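Local coordinates for catalase (Pseudomonas syringae, PDB 1M7S) that breaks hydrogen peroxide down to water and oxygen with a haem cofactor, protecting the cell from peroxide damage, at the interface of chains A and B. Residues are numbered along the deposited sequence; one frame, centred on the assembly and turned at random. Chains: chain A/B, Catalase.

The interface of chains A and B. Residues chain A 38, 41-44; chain B 50, 331, 334-335, 338.
A:Asp42 and A:Arg43, just past the end of helix 32-41, lie along one flank of helix 323-339 of the other subunit, and A:Arg43 reaches B:Asp334 end-on. Its NH1 makes a salt bridge to the carboxylate oxygen OD2 of B:Asp334 at 2.7 Å, on the syn side but 23° out of the carboxylate plane. NH2 of A:Arg43 hydrogen-bonds to OD1 of B:Asp334 at 3.0 Å, coming from above the carboxylate plane; guanidinium and carboxylate are turned 45° apart rather than coplanar. On its way there the extended arginine chain passes B:Tyr338, laying CG over one ring face towards the rim, 3.7 Å from CG of the tyrosine. The far end of that ring is tied back by a water that bonds both the phenol OH of B:Tyr338 and the backbone O of A:Arg43.

A:Asp42 is held from two directions. B:Thr335 OG1, anti to its own backbone N (chi1 -163°), donates 2.8 Å to the carbonyl O of A:Asp42, in plane on a lone pair, while B:Ser331 OG gives a hydrogen bond to OD2 on the syn side. OD1 of A:Asp42 lies 2.6 Å from OD2 of B:Asp334, a spacing that suggests a proton may be shared between the two acids, though hydrogens are not seen; A:Arg43 NH1, bonded to the same OD2, probably eases the charge. Nearby, B:Val50 sets CG2 over a face of the A:Phe41 ring near its rim, with CG1 3.6 Å from CE2.

In this part of the two-fold symmetric subunit interface of the catalase tetramer, B:Ser331, B:Asp334, B:Thr335 and B:Tyr338 lie on the helix that also carries B:Tyr332, the proximal haem ligand. The contact's centre is about 23 Å from the distal histidine A:His52; the two-fold makes a twin with the chains exchanged.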
ATOM      1  N   LEU A  38      -3.795 -18.661  -4.350  1.00  8.28           N
ATOM      2  CA  LEU A  38      -2.896 -17.874  -5.215  1.00  7.10           C
ATOM      3  C   LEU A  38      -2.886 -16.401  -4.776  1.00  8.78           C
ATOM      4  O   LEU A  38      -1.794 -15.842  -4.685  1.00  7.77           O
ATOM      5  CB  LEU A  38      -3.251 -18.054  -6.688  1.00  7.14           C
ATOM      6  CG  LEU A  38      -2.943 -19.425  -7.316  1.00  8.94           C
ATOM      7  CD1 LEU A  38      -3.382 -19.407  -8.784  1.00  9.77           C
ATOM      8  CD2 LEU A  38      -1.442 -19.695  -7.191  1.00  8.80           C
ATOM      9  N   PHE A  41      -0.694 -16.145  -1.660  1.00  4.37           N
ATOM     10  CA  PHE A  41       0.683 -16.389  -2.038  1.00  5.00           C
ATOM     11  C   PHE A  41       1.272 -15.126  -2.705  1.00  3.95           C
ATOM     12  O   PHE A  41       2.423 -14.730  -2.454  1.00  4.60           O
ATOM     13  CB  PHE A  41       0.737 -17.599  -3.009  1.00  4.72           C
ATOM     14  CG  PHE A  41       2.133 -17.866  -3.529  1.00  6.26           C
ATOM     15  CD1 PHE A  41       3.123 -18.395  -2.739  1.00  6.98           C
ATOM     16  CD2 PHE A  41       2.423 -17.474  -4.841  1.00  6.94           C
ATOM     17  CE1 PHE A  41       4.414 -18.610  -3.241  1.00  6.43           C
ATOM     18  CE2 PHE A  41       3.706 -17.683  -5.343  1.00  5.75           C
ATOM     19  CZ  PHE A  41       4.707 -18.238  -4.548  1.00  7.00           C
ATOM     20  N   ASP A  42       0.495 -14.591  -3.631  1.00  3.92           N
ATOM     21  CA  ASP A  42       0.910 -13.469  -4.467  1.00  4.57           C
ATOM     22  C   ASP A  42       1.195 -12.199  -3.669  1.00  5.40           C
ATOM     23  O   ASP A  42       1.779 -11.241  -4.175  1.00  7.00           O
ATOM     24  CB  ASP A  42      -0.224 -13.165  -5.485  1.00  5.32           C
ATOM     25  CG  ASP A  42      -0.350 -14.158  -6.629  1.00  6.85           C
ATOM     26  OD1 ASP A  42      -1.329 -14.163  -7.421  1.00  7.05           O
ATOM     27  OD2 ASP A  42       0.542 -15.013  -6.795  1.00  7.93           O
ATOM     28  N   ARG A  43       0.828 -12.160  -2.371  1.00  3.69           N
ATOM     29  CA  ARG A  43       0.912 -11.011  -1.505  1.00  5.73           C
ATOM     30  C   ARG A  43       1.741 -11.295  -0.246  1.00  4.27           C
ATOM     31  O   ARG A  43       1.736 -10.467   0.675  1.00  7.12           O
ATOM     32  CB  ARG A  43      -0.496 -10.498  -1.128  1.00  5.86           C
ATOM     33  CG  ARG A  43      -1.138  -9.830  -2.360  1.00  6.69           C
ATOM     34  CD  ARG A  43      -2.655  -9.588  -2.100  1.00  9.28           C
ATOM     35  NE  ARG A  43      -3.162  -8.979  -3.336  1.00  9.57           N
ATOM     36  CZ  ARG A  43      -3.400  -9.622  -4.462  1.00  9.04           C
ATOM     37  NH1 ARG A  43      -3.286 -10.940  -4.597  1.00 10.03           N
ATOM     38  NH2 ARG A  43      -3.816  -8.903  -5.506  1.00 10.46           N
ATOM     39  N   GLU A  44       2.492 -12.404  -0.257  1.00  4.83           N
ATOM     40  CA  GLU A  44       3.319 -12.683   0.895  1.00  4.55           C
ATOM     41  C   GLU A  44       4.409 -11.644   1.220  1.00  6.07           C
ATOM     42  O   GLU A  44       4.688 -11.522   2.429  1.00  6.34           O
ATOM     43  CB  GLU A  44       4.078 -14.025   0.677  1.00  5.96           C
ATOM     44  CG  GLU A  44       3.050 -15.157   0.801  1.00  5.65           C
ATOM     45  CD  GLU A  44       3.695 -16.523   0.814  1.00  8.67           C
ATOM     46  OE1 GLU A  44       4.915 -16.686   0.980  1.00  8.48           O
ATOM     47  OE2 GLU A  44       2.919 -17.494   0.679  1.00  9.41           O
TER
ATOM     48  N   VAL B  50       7.775 -12.599  -5.340  1.00  3.08           N
ATOM     49  CA  VAL B  50       7.597 -13.722  -4.398  1.00  5.82           C
ATOM     50  C   VAL B  50       8.424 -14.931  -4.776  1.00  5.59           C
ATOM     51  O   VAL B  50       8.883 -15.676  -3.916  1.00  5.75           O
ATOM     52  CB  VAL B  50       6.072 -13.990  -4.266  1.00  5.89           C
ATOM     53  CG1 VAL B  50       5.461 -14.547  -5.522  1.00  6.46           C
ATOM     54  CG2 VAL B  50       5.838 -14.934  -3.103  1.00  7.61           C
ATOM     55  N   SER B 331      -1.998 -15.631 -11.822  1.00  6.49           N
ATOM     56  CA  SER B 331      -1.052 -15.286 -10.782  1.00  7.34           C
ATOM     57  C   SER B 331      -0.107 -14.122 -11.021  1.00  7.70           C
ATOM     58  O   SER B 331       0.101 -13.306 -10.103  1.00  6.55           O
ATOM     59  CB  SER B 331      -0.276 -16.574 -10.394  1.00  8.75           C
ATOM     60  OG  SER B 331       0.730 -16.245  -9.427  1.00 12.85           O
ATOM     61  N   ASP B 334      -1.980 -10.869 -11.128  1.00  6.70           N
ATOM     62  CA  ASP B 334      -2.477 -10.595  -9.771  1.00  7.22           C
ATOM     63  C   ASP B 334      -1.348 -10.110  -8.896  1.00  4.78           C
ATOM     64  O   ASP B 334      -1.477  -9.089  -8.190  1.00  7.37           O
ATOM     65  CB  ASP B 334      -3.114 -11.899  -9.239  1.00  7.52           C
ATOM     66  CG  ASP B 334      -3.617 -11.675  -7.808  1.00  8.25           C
ATOM     67  OD1 ASP B 334      -4.503 -10.824  -7.646  1.00  9.82           O
ATOM     68  OD2 ASP B 334      -3.051 -12.345  -6.905  1.00 10.53           O
ATOM     69  N   THR B 335      -0.241 -10.845  -8.826  1.00  5.61           N
ATOM     70  CA  THR B 335       0.861 -10.396  -7.938  1.00  4.21           C
ATOM     71  C   THR B 335       1.336  -9.009  -8.379  1.00  5.33           C
ATOM     72  O   THR B 335       1.821  -8.216  -7.582  1.00  5.39           O
ATOM     73  CB  THR B 335       2.003 -11.430  -7.867  1.00  3.92           C
ATOM     74  OG1 THR B 335       2.832 -11.146  -6.723  1.00  7.34           O
ATOM     75  CG2 THR B 335       2.940 -11.366  -9.091  1.00  4.87           C
ATOM     76  N   TYR B 338      -0.294  -6.085  -6.913  1.00  8.73           N
ATOM     77  CA  TYR B 338       0.173  -5.751  -5.561  1.00  8.41           C
ATOM     78  C   TYR B 338       1.605  -5.242  -5.578  1.00  7.99           C
ATOM     79  O   TYR B 338       1.848  -4.232  -4.931  1.00  7.28           O
ATOM     80  CB  TYR B 338       0.141  -7.057  -4.693  1.00  9.99           C
ATOM     81  CG  TYR B 338       0.920  -6.988  -3.403  1.00  9.95           C
ATOM     82  CD1 TYR B 338       0.376  -6.251  -2.329  1.00 10.52           C
ATOM     83  CD2 TYR B 338       2.146  -7.622  -3.194  1.00  9.18           C
ATOM     84  CE1 TYR B 338       1.051  -6.168  -1.124  1.00 11.82           C
ATOM     85  CE2 TYR B 338       2.831  -7.522  -2.003  1.00  7.27           C
ATOM     86  CZ  TYR B 338       2.281  -6.798  -0.974  1.00 10.33           C
ATOM     87  OH  TYR B 338       2.885  -6.657   0.260  1.00 10.68           O
TER
HETATM   88  O   HOH W   1       0.974  -8.128   1.709  1.00  5.46           O